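Local structure of glucose-6-phosphate acetyltransferase 1 (Arabidopsis thaliana, 3T90) at the interface of chains A and B. The protein transfers the acetyl group of acetyl-CoA to the amine of D-glucosamine 6-phosphate, a step on the route to UDP-N-acetylglucosamine. Numbering follows the deposited sequence. Chains: chain A/B, Glucose-6-phosphate acetyltransferase 1.

Contact 1: the interface of chains A and B. Residues chain A 71, 73, 85, 87, 121, 123; chain B 71, 73, 85, 87, 121, 123.
The imidazole of A:His85 is lined along its edge, close to the ring plane, by the main-chain oxygen A:Met71 O, the carboxylate oxygen A:Glu73 OE2 and, from the partner chain, the carboxylate carbon of B:Glu87; B:His85 is surrounded in the same way across the two-fold axis. A:His85 NE2 donates to A:Glu73 OE2 over 2.7 Å, at 153° at the hydrogen, and the acceptor uses its anti lone pair, the one turned away from OE1. This bond should fix the rotation of the ring. B:Glu87 comes tip to tip with the ring, its carboxylate turned 77° from the imidazole plane, and its OE2 lies 3.0 Å from A:His85 CE1, a ring carbon. If charged, that carboxylate may favour a protonated imidazole, although the two ND1 atoms of A:His85 and B:His85 are 4.3 Å apart. A:Glu73, with CG anti to its backbone N (chi1 -179°) and an extended chain, crosses B:Glu87 obliquely, OE2 reaching 3.4 Å from B:Glu87 CG. Its CB also packs 3.5 Å from B:Met71 CE, while the side chains of A:Met71 and B:Met71, bent at chi3, meet end to end. An alanine at A:Glu73 would probably leave A:His85 without this carboxylate acceptor and loosen the packing against B:Glu87. Near the axis, A:Asp123 OD1 and B:Asp123 OD1 stand 2.5 Å apart, a clash between two carboxylate oxygens unless one carries a proton, which the structure does not show; water 1 lies 2.4 Å from each OD2 of A:Asp123 and B:Asp123, a very short link. The patch lies where strands 63-74, 82-91 and 119-124 of one GNAT-fold subunit face their twins in the homodimer, and the likely substrate-binding role of A:Glu87 and B:Glu87 probably places it near the substrate site.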
ATOM      1  N   MET A  71      -6.066  -2.851   0.789  1.00  6.34           N
ATOM      2  CA  MET A  71      -6.335  -1.549   0.257  1.00  7.66           C
ATOM      3  C   MET A  71      -5.957  -1.562  -1.196  1.00  8.03           C
ATOM      4  O   MET A  71      -4.783  -1.939  -1.524  1.00  8.54           O
ATOM      5  CB  MET A  71      -5.564  -0.489   1.028  1.00  8.87           C
ATOM      6  CG  MET A  71      -5.978   0.837   0.468  1.00  8.93           C
ATOM      7  SD  MET A  71      -5.290   2.177   1.474  1.00 20.02           S
ATOM      8  CE  MET A  71      -3.821   2.136   1.018  1.00 14.84           C
ATOM      9  N   GLU A  73      -5.057   0.117  -4.620  1.00  7.48           N
ATOM     10  CA  GLU A  73      -4.355   1.328  -5.126  1.00  7.04           C
ATOM     11  C   GLU A  73      -4.605   1.436  -6.633  1.00  7.76           C
ATOM     12  O   GLU A  73      -4.211   0.512  -7.356  1.00  9.08           O
ATOM     13  CB  GLU A  73      -2.877   1.144  -4.918  1.00  6.91           C
ATOM     14  CG  GLU A  73      -2.089   2.424  -5.433  1.00  7.31           C
ATOM     15  CD  GLU A  73      -0.650   2.104  -5.671  1.00  8.48           C
ATOM     16  OE1 GLU A  73       0.081   2.888  -6.317  1.00 10.16           O
ATOM     17  OE2 GLU A  73      -0.131   1.034  -5.298  1.00 10.13           O
ATOM     18  N   HIS A  85      -2.970  -4.087  -1.797  1.00  6.95           N
ATOM     19  CA  HIS A  85      -1.933  -4.101  -0.729  1.00  6.31           C
ATOM     20  C   HIS A  85      -2.520  -4.804   0.494  1.00  6.46           C
ATOM     21  O   HIS A  85      -3.408  -4.221   1.174  1.00  7.16           O
ATOM     22  CB  HIS A  85      -1.603  -2.651  -0.347  1.00  7.06           C
ATOM     23  CG  HIS A  85      -1.025  -1.845  -1.475  1.00  6.43           C
ATOM     24  ND1 HIS A  85       0.342  -1.765  -1.649  1.00 12.37           N
ATOM     25  CD2 HIS A  85      -1.583  -1.241  -2.535  1.00  9.36           C
ATOM     26  CE1 HIS A  85       0.601  -1.040  -2.740  1.00 11.89           C
ATOM     27  NE2 HIS A  85      -0.547  -0.702  -3.305  1.00  9.77           N
ATOM     28  N   GLU A  87      -2.489  -6.033   4.169  1.00  6.66           N
ATOM     29  CA  GLU A  87      -1.919  -5.437   5.419  1.00  6.25           C
ATOM     30  C   GLU A  87      -2.518  -6.063   6.668  1.00  8.27           C
ATOM     31  O   GLU A  87      -3.631  -6.626   6.621  1.00  7.27           O
ATOM     32  CB  GLU A  87      -2.240  -3.929   5.495  1.00  8.82           C
ATOM     33  CG  GLU A  87      -1.498  -3.157   4.399  1.00  8.11           C
ATOM     34  CD  GLU A  87      -0.060  -2.909   4.736  1.00 12.07           C
ATOM     35  OE1 GLU A  87       0.329  -2.790   5.961  1.00 12.85           O
ATOM     36  OE2 GLU A  87       0.789  -2.792   3.801  1.00 12.01           O
ATOM     37  N   ILE A 121       0.103  -7.564  -3.251  1.00  6.88           N
ATOM     38  CA  ILE A 121       1.349  -7.599  -2.524  1.00  7.88           C
ATOM     39  C   ILE A 121       1.188  -7.445  -1.066  1.00  8.14           C
ATOM     40  O   ILE A 121       0.199  -6.885  -0.607  1.00  9.14           O
ATOM     41  CB  ILE A 121       2.285  -6.526  -3.109  1.00  9.11           C
ATOM     42  CG1 ILE A 121       1.663  -5.069  -3.061  1.00 12.28           C
ATOM     43  CG2 ILE A 121       2.641  -6.854  -4.574  1.00 12.35           C
ATOM     44  CD1 ILE A 121       2.650  -3.964  -3.578  1.00 14.80           C
ATOM     45  N   ASP A 123       3.923  -7.408   2.775  1.00  8.04           N
ATOM     46  CA  ASP A 123       5.276  -7.573   3.371  1.00  9.37           C
ATOM     47  C   ASP A 123       5.205  -8.482   4.585  1.00  9.71           C
ATOM     48  O   ASP A 123       4.200  -8.511   5.311  1.00 12.06           O
ATOM     49  CB  ASP A 123       5.860  -6.188   3.705  1.00  9.05           C
ATOM     50  CG  ASP A 123       5.905  -5.238   2.519  1.00 12.49           C
ATOM     51  OD1 ASP A 123       6.711  -5.453   1.613  1.00 12.50           O
ATOM     52  OD2 ASP A 123       5.275  -4.154   2.559  1.00 19.25           O
TER
ATOM     53  N   MET B  71       0.356   6.606  -1.338  1.00  6.34           N
ATOM     54  CA  MET B  71      -1.008   6.376  -0.963  1.00  7.66           C
ATOM     55  C   MET B  71      -1.043   6.164   0.523  1.00  8.03           C
ATOM     56  O   MET B  71      -0.288   5.273   1.037  1.00  8.54           O
ATOM     57  CB  MET B  71      -1.573   5.181  -1.713  1.00  8.87           C
ATOM     58  CG  MET B  71      -3.018   5.077  -1.332  1.00  8.93           C
ATOM     59  SD  MET B  71      -3.839   3.825  -2.351  1.00 20.02           S
ATOM     60  CE  MET B  71      -3.294   2.541  -1.701  1.00 14.84           C
ATOM     61  N   GLU B  73      -2.681   4.971   3.877  1.00  7.48           N
ATOM     62  CA  GLU B  73      -3.581   3.890   4.364  1.00  7.04           C
ATOM     63  C   GLU B  73      -3.978   4.207   5.808  1.00  7.76           C
ATOM     64  O   GLU B  73      -3.079   4.281   6.656  1.00  9.08           O
ATOM     65  CB  GLU B  73      -2.814   2.597   4.371  1.00  6.91           C
ATOM     66  CG  GLU B  73      -3.745   1.411   4.872  1.00  7.31           C
ATOM     67  CD  GLU B  73      -2.927   0.247   5.328  1.00  8.48           C
ATOM     68  OE1 GLU B  73      -3.445  -0.677   5.994  1.00 10.16           O
ATOM     69  OE2 GLU B  73      -1.700   0.170   5.122  1.00 10.13           O
ATOM     70  N   HIS B  85       2.337   4.503   1.736  1.00  6.95           N
ATOM     71  CA  HIS B  85       2.895   3.469   0.822  1.00  6.31           C
ATOM     72  C   HIS B  85       3.471   4.178  -0.403  1.00  6.46           C
ATOM     73  O   HIS B  85       2.686   4.695  -1.243  1.00  7.16           O
ATOM     74  CB  HIS B  85       1.751   2.554   0.362  1.00  7.06           C
ATOM     75  CG  HIS B  85       1.089   1.803   1.481  1.00  6.43           C
ATOM     76  ND1 HIS B  85       1.522   0.539   1.828  1.00 12.37           N
ATOM     77  CD2 HIS B  85       0.180   2.163   2.401  1.00  9.36           C
ATOM     78  CE1 HIS B  85       0.817   0.108   2.876  1.00 11.89           C
ATOM     79  NE2 HIS B  85      -0.012   1.070   3.251  1.00  9.77           N
ATOM     80  N   GLU B  87       5.094   4.320  -3.919  1.00  6.66           N
ATOM     81  CA  GLU B  87       4.938   3.452  -5.129  1.00  6.25           C
ATOM     82  C   GLU B  87       5.443   4.140  -6.387  1.00  8.27           C
ATOM     83  O   GLU B  87       5.519   5.384  -6.440  1.00  7.27           O
ATOM     84  CB  GLU B  87       3.448   3.135  -5.379  1.00  8.82           C
ATOM     85  CG  GLU B  87       2.885   2.244  -4.266  1.00  8.11           C
ATOM     86  CD  GLU B  87       3.262   0.805  -4.429  1.00 12.07           C
ATOM     87  OE1 GLU B  87       3.467   0.295  -5.597  1.00 12.85           O
ATOM     88  OE2 GLU B  87       3.359   0.065  -3.403  1.00 12.01           O
ATOM     89  N   ILE B 121       6.507   3.218   3.886  1.00  6.88           N
ATOM     90  CA  ILE B 121       7.118   2.032   3.337  1.00  7.88           C
ATOM     91  C   ILE B 121       7.110   1.990   1.863  1.00  8.14           C
ATOM     92  O   ILE B 121       6.276   2.628   1.229  1.00  9.14           O
ATOM     93  CB  ILE B 121       6.424   0.800   3.946  1.00  9.11           C
ATOM     94  CG1 ILE B 121       4.860   0.780   3.688  1.00 12.28           C
ATOM     95  CG2 ILE B 121       6.666   0.735   5.468  1.00 12.35           C
ATOM     96  CD1 ILE B 121       4.166  -0.518   4.232  1.00 14.80           C
ATOM     97  N   ASP B 123       8.648  -0.856  -1.567  1.00  8.04           N
ATOM     98  CA  ASP B 123       9.402  -2.076  -1.961  1.00  9.37           C
ATOM     99  C   ASP B 123      10.365  -1.755  -3.090  1.00  9.71           C
ATOM    100  O   ASP B 123      10.099  -0.890  -3.938  1.00 12.06           O
ATOM    101  CB  ASP B 123       8.409  -3.193  -2.334  1.00  9.05           C
ATOM    102  CG  ASP B 123       7.402  -3.510  -1.241  1.00 12.49           C
ATOM    103  OD1 ASP B 123       7.790  -4.080  -0.221  1.00 12.50           O
ATOM    104  OD2 ASP B 123       6.174  -3.373  -1.459  1.00 19.25           O
TER
HETATM  105  O   HOH W   1       4.740  -3.116   0.453  0.50 54.37           O

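Contact 2: the interface of chains A and B. Residues chain A 47, 50, 71-74; chain B 47, 51, 71-72.
B:Tyr47 and A:Tyr47 cross obliquely, but both are poorly ordered and their close approach carries no weight. The side chain of A:Lys74 runs across B:Tyr47 at about a right angle: bent at chi4 (90°), it brings NZ, as modelled, to 3.3 Å from the phenol oxygen B:Tyr47 OH, a tentative approach not counted as a direct bond. The same ammonium forms a salt bridge within its own chain, NZ to A:Asp50 OD2 at 3.1 Å, arriving from above the carboxylate plane, 59° out of it. Water 3, again as modelled, joins the groups across the interface, 2.6 Å from the poorly ordered B:Tyr47 OH and 2.8 Å from A:Asp50 OD2. Further along the interface, next to B:Met71, B:His51, with CG anti to its backbone N (chi1 -163°), lays one ring face near B:Met71 CB and bonds water 2 through NE2 over 2.8 Å; the water lies in the ring plane, but the bond is clearly bent. That water also reaches A:Glu73 OE1 at 2.7 Å and the main-chain A:Lys74 O at 2.8 Å, so it bridges the histidine to the end of the opposing strand. Polar contact between the chains here therefore runs through water, beside apolar packing. The patch gathers the final residues of strand 63-74, the loop and 3-10 helix 48-50 that follow helix 34-45 in the sequence, and the start of strand 51-58 in the partner.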
ATOM      1  N   TYR A  47     -14.537   3.913   1.727  1.00 17.77           N
ATOM      2  CA  TYR A  47     -13.798   3.516   0.509  1.00 20.13           C
ATOM      3  C   TYR A  47     -14.444   2.375  -0.175  1.00 18.21           C
ATOM      4  O   TYR A  47     -13.939   1.948  -1.259  1.00 16.93           O
ATOM      5  CB  TYR A  47     -12.386   3.048   0.866  1.00 20.59           C
ATOM      6  CG  TYR A  47     -11.455   4.174   1.145  1.00 31.80           C
ATOM      7  CD1 TYR A  47     -10.442   4.509   0.242  1.00 39.56           C
ATOM      8  CD2 TYR A  47     -11.586   4.920   2.326  1.00 38.65           C
ATOM      9  CE1 TYR A  47      -9.572   5.574   0.508  1.00 46.17           C
ATOM     10  CE2 TYR A  47     -10.735   5.975   2.611  1.00 44.80           C
ATOM     11  CZ  TYR A  47      -9.731   6.318   1.693  1.00 48.72           C
ATOM     12  OH  TYR A  47      -8.870   7.385   1.979  1.00 52.21           O
ATOM     13  N   ASP A  50     -12.790  -0.661  -2.334  1.00 11.49           N
ATOM     14  CA  ASP A  50     -11.355  -0.361  -2.448  1.00 12.08           C
ATOM     15  C   ASP A  50     -10.612  -0.542  -1.104  1.00 10.03           C
ATOM     16  O   ASP A  50      -9.401  -0.403  -1.049  1.00 10.38           O
ATOM     17  CB  ASP A  50     -11.160   1.053  -2.949  1.00 12.96           C
ATOM     18  CG  ASP A  50     -11.572   1.201  -4.410  1.00 21.60           C
ATOM     19  OD1 ASP A  50     -11.185   0.320  -5.180  1.00 20.61           O
ATOM     20  OD2 ASP A  50     -12.285   2.192  -4.708  1.00 30.47           O
ATOM     21  N   MET A  71      -6.066  -2.851   0.789  1.00  6.34           N
ATOM     22  CA  MET A  71      -6.335  -1.549   0.257  1.00  7.66           C
ATOM     23  C   MET A  71      -5.957  -1.562  -1.196  1.00  8.03           C
ATOM     24  O   MET A  71      -4.783  -1.939  -1.524  1.00  8.54           O
ATOM     25  CB  MET A  71      -5.564  -0.489   1.028  1.00  8.87           C
ATOM     26  CG  MET A  71      -5.978   0.837   0.468  1.00  8.93           C
ATOM     27  SD  MET A  71      -5.290   2.177   1.474  1.00 20.02           S
ATOM     28  CE  MET A  71      -3.821   2.136   1.018  1.00 14.84           C
ATOM     29  N   ILE A  72      -6.915  -1.185  -2.062  1.00  6.94           N
ATOM     30  CA  ILE A  72      -6.687  -1.206  -3.502  1.00  9.28           C
ATOM     31  C   ILE A  72      -6.199   0.156  -3.928  1.00  8.48           C
ATOM     32  O   ILE A  72      -6.795   1.232  -3.633  1.00 10.27           O
ATOM     33  CB  ILE A  72      -7.967  -1.669  -4.252  1.00  8.46           C
ATOM     34  CG1 ILE A  72      -8.215  -3.135  -3.919  1.00 13.06           C
ATOM     35  CG2 ILE A  72      -7.744  -1.660  -5.769  1.00 11.78           C
ATOM     36  CD1 ILE A  72      -9.562  -3.727  -4.578  1.00 15.52           C
ATOM     37  N   GLU A  73      -5.057   0.117  -4.620  1.00  7.48           N
ATOM     38  CA  GLU A  73      -4.355   1.328  -5.126  1.00  7.04           C
ATOM     39  C   GLU A  73      -4.605   1.436  -6.633  1.00  7.76           C
ATOM     40  O   GLU A  73      -4.211   0.512  -7.356  1.00  9.08           O
ATOM     41  CB  GLU A  73      -2.877   1.144  -4.918  1.00  6.91           C
ATOM     42  CG  GLU A  73      -2.089   2.424  -5.433  1.00  7.31           C
ATOM     43  CD  GLU A  73      -0.650   2.104  -5.671  1.00  8.48           C
ATOM     44  OE1 GLU A  73       0.081   2.888  -6.317  1.00 10.16           O
ATOM     45  OE2 GLU A  73      -0.131   1.034  -5.298  1.00 10.13           O
ATOM     46  N   LYS A  74      -5.182   2.535  -7.070  1.00  6.27           N
ATOM     47  CA  LYS A  74      -5.278   2.793  -8.521  1.00  7.03           C
ATOM     48  C   LYS A  74      -4.008   3.412  -9.026  1.00  9.11           C
ATOM     49  O   LYS A  74      -3.478   4.340  -8.420  1.00  9.00           O
ATOM     50  CB  LYS A  74      -6.419   3.730  -8.768  1.00  9.47           C
ATOM     51  CG  LYS A  74      -7.796   3.071  -8.417  1.00 10.61           C
ATOM     52  CD  LYS A  74      -8.945   4.013  -8.683  1.00 16.35           C
ATOM     53  CE  LYS A  74     -10.215   3.289  -8.238  1.00 20.46           C
ATOM     54  NZ  LYS A  74     -10.483   3.603  -6.774  1.00 28.66           N
TER
ATOM     55  N   TYR B  47      -8.973  11.543  -3.985  1.00 17.77           N
ATOM     56  CA  TYR B  47      -8.486  11.135  -2.649  1.00 20.13           C
ATOM     57  C   TYR B  47      -7.787  12.241  -1.960  1.00 18.21           C
ATOM     58  O   TYR B  47      -7.346  12.046  -0.785  1.00 16.93           O
ATOM     59  CB  TYR B  47      -7.464  10.002  -2.772  1.00 20.59           C
ATOM     60  CG  TYR B  47      -8.094   8.678  -3.022  1.00 31.80           C
ATOM     61  CD1 TYR B  47      -8.127   7.699  -2.025  1.00 39.56           C
ATOM     62  CD2 TYR B  47      -8.668   8.395  -4.271  1.00 38.65           C
ATOM     63  CE1 TYR B  47      -8.726   6.455  -2.265  1.00 46.17           C
ATOM     64  CE2 TYR B  47      -9.262   7.172  -4.532  1.00 44.80           C
ATOM     65  CZ  TYR B  47      -9.308   6.199  -3.521  1.00 48.72           C
ATOM     66  OH  TYR B  47      -9.910   4.962  -3.782  1.00 52.21           O
ATOM     67  N   HIS B  51      -3.619  10.686  -1.426  1.00 10.28           N
ATOM     68  CA  HIS B  51      -2.966   9.977  -2.613  1.00 12.53           C
ATOM     69  C   HIS B  51      -2.335  11.058  -3.490  1.00 15.08           C
ATOM     70  O   HIS B  51      -3.149  11.628  -4.303  1.00 16.37           O
ATOM     71  CB  HIS B  51      -4.005   9.102  -3.377  1.00 13.87           C
ATOM     72  CG  HIS B  51      -3.386   8.060  -4.306  1.00 15.27           C
ATOM     73  ND1 HIS B  51      -4.116   7.060  -4.945  1.00 18.91           N
ATOM     74  CD2 HIS B  51      -2.111   7.866  -4.636  1.00 13.75           C
ATOM     75  CE1 HIS B  51      -3.268   6.324  -5.673  1.00 17.71           C
ATOM     76  NE2 HIS B  51      -2.049   6.846  -5.546  1.00 13.44           N
ATOM     77  N   MET B  71       0.356   6.606  -1.338  1.00  6.34           N
ATOM     78  CA  MET B  71      -1.008   6.376  -0.963  1.00  7.66           C
ATOM     79  C   MET B  71      -1.043   6.164   0.523  1.00  8.03           C
ATOM     80  O   MET B  71      -0.288   5.273   1.037  1.00  8.54           O
ATOM     81  CB  MET B  71      -1.573   5.181  -1.713  1.00  8.87           C
ATOM     82  CG  MET B  71      -3.018   5.077  -1.332  1.00  8.93           C
ATOM     83  SD  MET B  71      -3.839   3.825  -2.351  1.00 20.02           S
ATOM     84  CE  MET B  71      -3.294   2.541  -1.701  1.00 14.84           C
ATOM     85  N   ILE B  72      -1.874   6.963   1.218  1.00  6.94           N
ATOM     86  CA  ILE B  72      -1.957   6.890   2.672  1.00  9.28           C
ATOM     87  C   ILE B  72      -3.068   5.936   3.038  1.00  8.48           C
ATOM     88  O   ILE B  72      -4.241   6.023   2.574  1.00 10.27           O
ATOM     89  CB  ILE B  72      -2.131   8.308   3.283  1.00  8.46           C
ATOM     90  CG1 ILE B  72      -0.846   9.092   3.049  1.00 13.06           C
ATOM     91  CG2 ILE B  72      -2.255   8.234   4.809  1.00 11.78           C
ATOM     92  CD1 ILE B  72      -0.915  10.615   3.572  1.00 15.52           C
TER
HETATM   93  O   HOH W   2      -0.976   5.083  -7.408  1.00 10.86           O
HETATM   94  O   HOH W   3     -12.451   4.614  -3.253  1.00 38.02           O

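The C-alpha centres of contact 1 and contact 2 lie about 9 Å apart, and the two share A:Met71, A:Glu73 and B:Met71, so they are neighbouring stretches of one two-fold homodimer interface. Strand 63-74 runs through both. Contact 1 extends from it to strands 82-91 and 119-124 and is rich in ionisable groups near the axis, whereas contact 2 extends toward the loop and strand before it and relies more on bridging water. A:Glu73 bonds A:His85 through OE2 and a bridging water through OE1, so this one carboxylate ties the two patches together, close to residues likely to bind substrate.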